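Local structure of cobalt-precorrin-5B C(1)-methyltransferase (Archaeoglobus fulgidus, 1SR8) at residues Y208-I213 / F227-P232; G247-V252 / E275-V280. The protein probably methylates C-1 of cobalt-precorrin-5B with S-adenosyl-L-methionine, yielding cobalt-precorrin-6A on the anaerobic route to adenosylcobalamin. All blocks are in the same frame, centred on the assembly; numbering follows the deposited sequence.

Contact 1. Residues Y208-I213 / F227-P232; sequences YHRIAI and FPEYQP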
ATOM      1  N   TYR A 208      10.796  14.947 -15.729  1.00 24.69           N
ATOM      2  CA  TYR A 208       9.718  14.941 -16.716  1.00 23.64           C
ATOM      3  C   TYR A 208       9.129  16.324 -16.869  1.00 23.73           C
ATOM      4  O   TYR A 208       8.943  17.037 -15.885  1.00 21.55           O
ATOM      5  CB  TYR A 208       8.620  13.967 -16.272  1.00 22.54           C
ATOM      6  CG  TYR A 208       9.118  12.559 -16.065  1.00 20.03           C
ATOM      7  CD1 TYR A 208       9.182  11.665 -17.129  1.00 21.06           C
ATOM      8  CD2 TYR A 208       9.552  12.124 -14.807  1.00 20.41           C
ATOM      9  CE1 TYR A 208       9.661  10.365 -16.958  1.00 21.21           C
ATOM     10  CE2 TYR A 208      10.040  10.816 -14.619  1.00 21.23           C
ATOM     11  CZ  TYR A 208      10.088   9.944 -15.706  1.00 22.70           C
ATOM     12  OH  TYR A 208      10.548   8.653 -15.560  1.00 22.16           O
ATOM     13  N   HIS A 209       8.826  16.704 -18.104  1.00 25.07           N
ATOM     14  CA  HIS A 209       8.256  18.018 -18.341  1.00 26.09           C
ATOM     15  C   HIS A 209       6.781  18.033 -17.949  1.00 26.48           C
ATOM     16  O   HIS A 209       6.317  18.954 -17.274  1.00 25.96           O
ATOM     17  CB  HIS A 209       8.412  18.426 -19.811  1.00 25.79           C
ATOM     18  CG  HIS A 209       7.831  19.769 -20.116  1.00 23.98           C
ATOM     19  ND1 HIS A 209       8.280  20.924 -19.513  1.00 25.01           N
ATOM     20  CD2 HIS A 209       6.792  20.133 -20.904  1.00 23.89           C
ATOM     21  CE1 HIS A 209       7.539  21.943 -19.912  1.00 26.46           C
ATOM     22  NE2 HIS A 209       6.628  21.489 -20.756  1.00 25.65           N
ATOM     23  N   ARG A 210       6.052  17.003 -18.370  1.00 26.85           N
ATOM     24  CA  ARG A 210       4.632  16.894 -18.066  1.00 27.60           C
ATOM     25  C   ARG A 210       4.429  15.855 -16.972  1.00 25.40           C
ATOM     26  O   ARG A 210       4.952  14.748 -17.055  1.00 24.68           O
ATOM     27  CB  ARG A 210       3.862  16.491 -19.326  1.00 31.15           C
ATOM     28  CG  ARG A 210       4.175  17.371 -20.529  1.00 34.12           C
ATOM     29  CD  ARG A 210       3.298  17.050 -21.739  1.00 39.53           C
ATOM     30  NE  ARG A 210       3.688  17.825 -22.922  1.00 42.94           N
ATOM     31  CZ  ARG A 210       4.720  17.527 -23.713  1.00 45.10           C
ATOM     32  NH1 ARG A 210       5.470  16.461 -23.459  1.00 46.13           N
ATOM     33  NH2 ARG A 210       5.014  18.300 -24.755  1.00 46.75           N
ATOM     34  N   ILE A 211       3.680  16.216 -15.938  1.00 24.51           N
ATOM     35  CA  ILE A 211       3.433  15.280 -14.841  1.00 24.51           C
ATOM     36  C   ILE A 211       2.008  15.335 -14.295  1.00 24.10           C
ATOM     37  O   ILE A 211       1.416  16.412 -14.175  1.00 25.86           O
ATOM     38  CB  ILE A 211       4.401  15.523 -13.638  1.00 22.90           C
ATOM     39  CG1 ILE A 211       4.183  16.933 -13.060  1.00 22.59           C
ATOM     40  CG2 ILE A 211       5.840  15.303 -14.078  1.00 21.69           C
ATOM     41  CD1 ILE A 211       4.688  17.132 -11.625  1.00 19.38           C
ATOM     42  N   ALA A 212       1.463  14.169 -13.967  1.00 22.79           N
ATOM     43  CA  ALA A 212       0.131  14.104 -13.386  1.00 24.05           C
ATOM     44  C   ALA A 212       0.288  13.968 -11.861  1.00 23.93           C
ATOM     45  O   ALA A 212       0.893  13.012 -11.373  1.00 23.69           O
ATOM     46  CB  ALA A 212      -0.635  12.912 -13.950  1.00 22.40           C
ATOM     47  N   ILE A 213      -0.229  14.942 -11.120  1.00 23.80           N
ATOM     48  CA  ILE A 213      -0.168  14.928  -9.654  1.00 23.98           C
ATOM     49  C   ILE A 213      -1.453  14.251  -9.157  1.00 24.66           C
ATOM     50  O   ILE A 213      -2.529  14.856  -9.183  1.00 24.77           O
ATOM     51  CB  ILE A 213      -0.099  16.370  -9.086  1.00 23.44           C
ATOM     52  CG1 ILE A 213       1.031  17.146  -9.770  1.00 22.76           C
ATOM     53  CG2 ILE A 213       0.132  16.330  -7.575  1.00 20.38           C
ATOM     54  CD1 ILE A 213       1.015  18.640  -9.488  1.00 22.64           C
ATOM     55  N   PHE A 227      -4.471  10.461 -19.420  1.00 31.27           N
ATOM     56  CA  PHE A 227      -3.452  11.464 -19.713  1.00 30.14           C
ATOM     57  C   PHE A 227      -2.101  10.775 -19.875  1.00 29.17           C
ATOM     58  O   PHE A 227      -1.137  11.110 -19.189  1.00 27.77           O
ATOM     59  CB  PHE A 227      -3.393  12.468 -18.564  1.00 32.25           C
ATOM     60  CG  PHE A 227      -4.719  13.083 -18.239  1.00 33.51           C
ATOM     61  CD1 PHE A 227      -5.271  14.060 -19.068  1.00 35.93           C
ATOM     62  CD2 PHE A 227      -5.432  12.669 -17.121  1.00 34.50           C
ATOM     63  CE1 PHE A 227      -6.523  14.617 -18.789  1.00 36.52           C
ATOM     64  CE2 PHE A 227      -6.680  13.211 -16.825  1.00 36.16           C
ATOM     65  CZ  PHE A 227      -7.231  14.190 -17.662  1.00 37.65           C
ATOM     66  N   PRO A 228      -2.010   9.816 -20.809  1.00 28.23           N
ATOM     67  CA  PRO A 228      -0.773   9.072 -21.050  1.00 27.90           C
ATOM     68  C   PRO A 228       0.534   9.866 -21.195  1.00 28.18           C
ATOM     69  O   PRO A 228       1.580   9.413 -20.735  1.00 27.73           O
ATOM     70  CB  PRO A 228      -1.112   8.239 -22.294  1.00 27.05           C
ATOM     71  CG  PRO A 228      -2.142   9.072 -23.001  1.00 27.09           C
ATOM     72  CD  PRO A 228      -3.002   9.535 -21.864  1.00 27.95           C
ATOM     73  N   GLU A 229       0.481  11.046 -21.810  1.00 28.29           N
ATOM     74  CA  GLU A 229       1.693  11.842 -22.011  1.00 29.28           C
ATOM     75  C   GLU A 229       2.173  12.639 -20.786  1.00 29.46           C
ATOM     76  O   GLU A 229       3.054  13.489 -20.897  1.00 29.50           O
ATOM     77  CB  GLU A 229       1.522  12.779 -23.216  1.00 29.61           C
ATOM     78  CG  GLU A 229       0.611  13.987 -23.004  1.00 31.20           C
ATOM     79  CD  GLU A 229      -0.874  13.652 -23.003  1.00 33.96           C
ATOM     80  OE1 GLU A 229      -1.680  14.583 -23.205  1.00 35.06           O
ATOM     81  OE2 GLU A 229      -1.243  12.476 -22.791  1.00 36.38           O
ATOM     82  N   TYR A 230       1.588  12.358 -19.625  1.00 28.62           N
ATOM     83  CA  TYR A 230       1.968  13.009 -18.367  1.00 27.47           C
ATOM     84  C   TYR A 230       2.550  11.920 -17.491  1.00 25.34           C
ATOM     85  O   TYR A 230       1.947  10.855 -17.379  1.00 25.40           O
ATOM     86  CB  TYR A 230       0.740  13.574 -17.660  1.00 29.06           C
ATOM     87  CG  TYR A 230       0.260  14.883 -18.207  1.00 30.98           C
ATOM     88  CD1 TYR A 230       0.773  16.081 -17.723  1.00 32.71           C
ATOM     89  CD2 TYR A 230      -0.704  14.929 -19.209  1.00 31.73           C
ATOM     90  CE1 TYR A 230       0.341  17.293 -18.212  1.00 33.21           C
ATOM     91  CE2 TYR A 230      -1.145  16.137 -19.712  1.00 32.60           C
ATOM     92  CZ  TYR A 230      -0.618  17.319 -19.207  1.00 34.55           C
ATOM     93  OH  TYR A 230      -1.050  18.534 -19.689  1.00 36.61           O
ATOM     94  N   GLN A 231       3.705  12.156 -16.880  1.00 23.96           N
ATOM     95  CA  GLN A 231       4.273  11.127 -16.009  1.00 24.13           C
ATOM     96  C   GLN A 231       3.448  11.117 -14.713  1.00 23.62           C
ATOM     97  O   GLN A 231       3.422  12.104 -13.961  1.00 24.09           O
ATOM     98  CB  GLN A 231       5.739  11.413 -15.701  1.00 23.66           C
ATOM     99  CG  GLN A 231       6.484  10.220 -15.104  1.00 23.66           C
ATOM    100  CD  GLN A 231       6.460   9.005 -16.012  1.00 26.51           C
ATOM    101  OE1 GLN A 231       6.430   9.137 -17.233  1.00 27.80           O
ATOM    102  NE2 GLN A 231       6.493   7.813 -15.422  1.00 25.53           N
ATOM    103  N   PRO A 232       2.757   9.997 -14.438  1.00 22.46           N
ATOM    104  CA  PRO A 232       1.925   9.872 -13.237  1.00 21.93           C
ATOM    105  C   PRO A 232       2.691   9.661 -11.933  1.00 21.32           C
ATOM    106  O   PRO A 232       3.536   8.763 -11.820  1.00 21.35           O
ATOM    107  CB  PRO A 232       0.999   8.708 -13.587  1.00 21.18           C
ATOM    108  CG  PRO A 232       1.885   7.819 -14.397  1.00 22.07           C
ATOM    109  CD  PRO A 232       2.673   8.782 -15.274  1.00 22.80           C
TER
HETATM  110  O   HOH W   1       4.890  14.278 -22.612  1.00 41.36           O

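Contact 2. Residues G247-V252 / E275-V280; sequences GEKIIV and EGVRVV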
ATOM      1  N   GLY A 247       7.285  22.398 -14.945  1.00 29.06           N
ATOM      2  CA  GLY A 247       6.753  22.031 -16.250  1.00 28.22           C
ATOM      3  C   GLY A 247       5.243  22.016 -16.362  1.00 29.34           C
ATOM      4  O   GLY A 247       4.558  22.839 -15.764  1.00 28.65           O
ATOM      5  N   GLU A 248       4.728  21.079 -17.152  1.00 31.98           N
ATOM      6  CA  GLU A 248       3.285  20.909 -17.354  1.00 34.35           C
ATOM      7  C   GLU A 248       2.688  19.982 -16.284  1.00 33.32           C
ATOM      8  O   GLU A 248       3.032  18.800 -16.197  1.00 33.58           O
ATOM      9  CB  GLU A 248       3.007  20.318 -18.743  1.00 36.80           C
ATOM     10  CG  GLU A 248       3.305  21.247 -19.899  1.00 41.16           C
ATOM     11  CD  GLU A 248       2.443  22.483 -19.872  1.00 44.68           C
ATOM     12  OE1 GLU A 248       1.203  22.338 -19.791  1.00 46.91           O
ATOM     13  OE2 GLU A 248       3.002  23.598 -19.934  1.00 47.99           O
ATOM     14  N   LYS A 249       1.774  20.524 -15.491  1.00 32.38           N
ATOM     15  CA  LYS A 249       1.149  19.771 -14.413  1.00 32.96           C
ATOM     16  C   LYS A 249      -0.350  19.622 -14.542  1.00 32.70           C
ATOM     17  O   LYS A 249      -1.050  20.523 -14.994  1.00 32.81           O
ATOM     18  CB  LYS A 249       1.444  20.450 -13.080  1.00 32.83           C
ATOM     19  CG  LYS A 249       2.903  20.495 -12.734  1.00 32.90           C
ATOM     20  CD  LYS A 249       3.213  21.718 -11.912  1.00 34.14           C
ATOM     21  CE  LYS A 249       3.126  22.963 -12.763  1.00 34.28           C
ATOM     22  NZ  LYS A 249       3.764  24.116 -12.082  1.00 34.79           N
ATOM     23  N   ILE A 250      -0.842  18.468 -14.129  1.00 32.44           N
ATOM     24  CA  ILE A 250      -2.267  18.220 -14.145  1.00 33.30           C
ATOM     25  C   ILE A 250      -2.568  17.538 -12.809  1.00 33.17           C
ATOM     26  O   ILE A 250      -1.795  16.699 -12.348  1.00 33.09           O
ATOM     27  CB  ILE A 250      -2.676  17.324 -15.357  1.00 34.04           C
ATOM     28  CG1 ILE A 250      -4.166  17.500 -15.647  1.00 34.85           C
ATOM     29  CG2 ILE A 250      -2.366  15.852 -15.086  1.00 33.28           C
ATOM     30  CD1 ILE A 250      -4.629  16.774 -16.894  1.00 36.80           C
ATOM     31  N   ILE A 251      -3.658  17.939 -12.161  1.00 32.94           N
ATOM     32  CA  ILE A 251      -4.042  17.343 -10.884  1.00 32.75           C
ATOM     33  C   ILE A 251      -5.214  16.385 -11.076  1.00 32.41           C
ATOM     34  O   ILE A 251      -6.250  16.759 -11.624  1.00 31.56           O
ATOM     35  CB  ILE A 251      -4.450  18.422  -9.853  1.00 31.63           C
ATOM     36  CG1 ILE A 251      -3.264  19.352  -9.583  1.00 31.07           C
ATOM     37  CG2 ILE A 251      -4.919  17.755  -8.563  1.00 30.94           C
ATOM     38  CD1 ILE A 251      -3.582  20.503  -8.667  1.00 29.04           C
ATOM     39  N   VAL A 252      -5.036  15.145 -10.636  1.00 33.01           N
ATOM     40  CA  VAL A 252      -6.080  14.130 -10.739  1.00 33.40           C
ATOM     41  C   VAL A 252      -6.281  13.511  -9.355  1.00 34.53           C
ATOM     42  O   VAL A 252      -5.323  13.054  -8.728  1.00 34.72           O
ATOM     43  CB  VAL A 252      -5.687  13.015 -11.736  1.00 33.60           C
ATOM     44  CG1 VAL A 252      -6.841  12.028 -11.897  1.00 30.63           C
ATOM     45  CG2 VAL A 252      -5.289  13.631 -13.077  1.00 32.08           C
ATOM     46  N   GLU A 275      -4.129  28.484  -9.597  1.00 47.93           N
ATOM     47  CA  GLU A 275      -2.761  27.995  -9.717  1.00 44.36           C
ATOM     48  C   GLU A 275      -2.407  27.813 -11.184  1.00 42.87           C
ATOM     49  O   GLU A 275      -1.260  27.546 -11.522  1.00 43.65           O
ATOM     50  CB  GLU A 275      -2.617  26.649  -9.011  1.00 43.62           C
ATOM     51  CG  GLU A 275      -2.724  26.690  -7.499  1.00 42.91           C
ATOM     52  CD  GLU A 275      -1.469  27.219  -6.850  1.00 42.11           C
ATOM     53  OE1 GLU A 275      -0.389  27.104  -7.473  1.00 41.94           O
ATOM     54  OE2 GLU A 275      -1.559  27.731  -5.715  1.00 42.48           O
ATOM     55  N   GLY A 276      -3.404  27.942 -12.051  1.00 40.91           N
ATOM     56  CA  GLY A 276      -3.169  27.776 -13.473  1.00 39.28           C
ATOM     57  C   GLY A 276      -2.979  26.321 -13.855  1.00 38.54           C
ATOM     58  O   GLY A 276      -2.372  26.012 -14.887  1.00 38.98           O
ATOM     59  N   VAL A 277      -3.504  25.425 -13.021  1.00 36.91           N
ATOM     60  CA  VAL A 277      -3.398  23.987 -13.251  1.00 34.43           C
ATOM     61  C   VAL A 277      -4.764  23.307 -13.194  1.00 33.53           C
ATOM     62  O   VAL A 277      -5.542  23.509 -12.260  1.00 31.92           O
ATOM     63  CB  VAL A 277      -2.470  23.329 -12.213  1.00 33.30           C
ATOM     64  CG1 VAL A 277      -2.337  21.846 -12.495  1.00 34.63           C
ATOM     65  CG2 VAL A 277      -1.107  23.986 -12.257  1.00 32.70           C
ATOM     66  N   ARG A 278      -5.048  22.496 -14.204  1.00 32.71           N
ATOM     67  CA  ARG A 278      -6.314  21.796 -14.266  1.00 33.18           C
ATOM     68  C   ARG A 278      -6.405  20.752 -13.159  1.00 34.94           C
ATOM     69  O   ARG A 278      -5.422  20.072 -12.859  1.00 34.30           O
ATOM     70  CB  ARG A 278      -6.473  21.104 -15.623  1.00 32.39           C
ATOM     71  CG  ARG A 278      -7.798  20.382 -15.779  1.00 31.23           C
ATOM     72  CD  ARG A 278      -7.862  19.586 -17.064  1.00 34.22           C
ATOM     73  NE  ARG A 278      -9.154  18.919 -17.208  1.00 35.07           N
ATOM     74  CZ  ARG A 278      -9.455  18.080 -18.194  1.00 36.13           C
ATOM     75  NH1 ARG A 278      -8.553  17.808 -19.125  1.00 36.91           N
ATOM     76  NH2 ARG A 278     -10.653  17.507 -18.245  1.00 37.28           N
ATOM     77  N   VAL A 279      -7.588  20.643 -12.553  1.00 35.74           N
ATOM     78  CA  VAL A 279      -7.847  19.656 -11.506  1.00 35.12           C
ATOM     79  C   VAL A 279      -8.975  18.742 -11.974  1.00 34.62           C
ATOM     80  O   VAL A 279     -10.104  19.192 -12.164  1.00 34.21           O
ATOM     81  CB  VAL A 279      -8.287  20.305 -10.183  1.00 34.91           C
ATOM     82  CG1 VAL A 279      -8.573  19.227  -9.153  1.00 35.13           C
ATOM     83  CG2 VAL A 279      -7.206  21.231  -9.677  1.00 36.74           C
ATOM     84  N   VAL A 280      -8.652  17.467 -12.179  1.00 34.30           N
ATOM     85  CA  VAL A 280      -9.627  16.473 -12.614  1.00 34.55           C
ATOM     86  C   VAL A 280     -10.123  15.693 -11.401  1.00 35.96           C
ATOM     87  O   VAL A 280      -9.382  14.913 -10.798  1.00 35.97           O
ATOM     88  CB  VAL A 280      -9.010  15.471 -13.609  1.00 34.20           C
ATOM     89  CG1 VAL A 280     -10.060  14.473 -14.052  1.00 30.93           C
ATOM     90  CG2 VAL A 280      -8.424  16.211 -14.799  1.00 33.57           C
TER
HETATM   91  O   HOH W   2      -3.405  22.071 -16.351  1.00 46.06           O

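Contact 1. Residues Y208-I213 / F227-P232
Gln231 lays its whole side chain across one face of the Tyr208 ring. Its CB meets the near end of that ring, 3.6 Å from Tyr208 CG. CG then stands over the ring centre, 3.4 Å from the centroid and on the ring normal, which makes this a CH-pi contact. A bend at chi2 (59°) brings CD back over the ring, near CE1 and CZ; Gln231 OE1 then lies 3.5 Å from Tyr208 CE1, while NE2 has the Tyr208 hydroxyl as its nearest neighbour. Amide and ring planes differ by 21°, so the two flat groups are stacked. An alanine at Tyr208 would probably leave the Gln231 amide without its flat support, free to turn, and would cost Arg10 N the hydroxyl with which it hydrogen-bonds.

Two backbone bonds fix the parallel register: Gln231 N donates to Arg210 O (2.9 Å, nearly straight at 172°), and Ala212 N to Gln231 O (2.8 Å). Ahead of this pairing, a type I turn from Phe227 to Tyr230, closed by Tyr230 N to Phe227 O, leads into the strand, and the Tyr230 ring has Ile211 N at its edge, 3.4 Å from CD1. Arg210 CB rests 3.5 Å from Glu229 O, and a water donates to that same carbonyl. Strand 231-234 borders the four-stranded parallel sheet, joined to strand 210-214 through helix 217-226 as a beta-alpha-beta unit. Ala212 packs on Ala223 of that helix and Pro232 on Arg224, while strand 248-253 lies along the other edge of strand 210-214.

Contact 2. Residues G247-V252 / E275-V280
Ile251 carries CG1 anti to its carbonyl carbon (chi1 -61°) and Val277 carries CG1 anti to its backbone N (chi1 -178°), and these two carbons meet at 3.9 Å, the side chains crossing at about a right angle. Further along, Ile251 lies side by side with Val279, both pointing the same way. Ile251 CD1 reaches Val279 CG2 at 3.8 Å, and its CG2 branch faces Val279 CG1. Val277 CG1 also sits close against Lys249 O, at 3.1 Å, a tight fit for a methyl group beside a carbonyl.

The backbones pair as neighbouring parallel strands, inclined at 27°: strand 248-253 is joined to the edge strand 278-281 through helices 255-262 and 265-273, a parallel crossover at the border of the four-stranded sheet. Ile251 N donates to Arg278 O (2.9 Å), and Ile251 O receives Val280 N at a short 2.6 Å; both donors approach nearly along the C=O axis. One water bridges the two backbones, donating to Lys249 O and accepting from Arg278 N.

Ile251 and Val279 share one face of the sheet, where Leu258 of helix 255-262 touches both and Ile268 and Ala272 of helix 265-273 touch Val279. On the face of Val252 and Val280, Val252 CG2 packs beside Val280 CB at 4.2 Å. Val280 CG2 in turn lies 3.6 Å above the Arg278 guanidinium plane, offset toward its rim, and Phe227 adjoins Val280 there.

In the fold
Following the chain from the N terminus, the first strand of this parallel sheet is 210-214, reached after the mixed sheet has been built. The chain then passes through helix 217-226 and closes contact 1 when strand 231-234 returns in parallel, 14 residues on at the closest ends. Contact 2 opens later with strand 248-253 and closes after helices 255-262 and 265-273, when strand 278-281 completes the sheet. The closures follow in series, neither nesting nor crossing. Across the sheet they adjoin, their centres about 10 Å apart: probable hydrogen bonds join Ile213 N to Ile250 O and His209 O to Glu248 N. With Phe227 packed on Ile250, this inner seam unites both pairs.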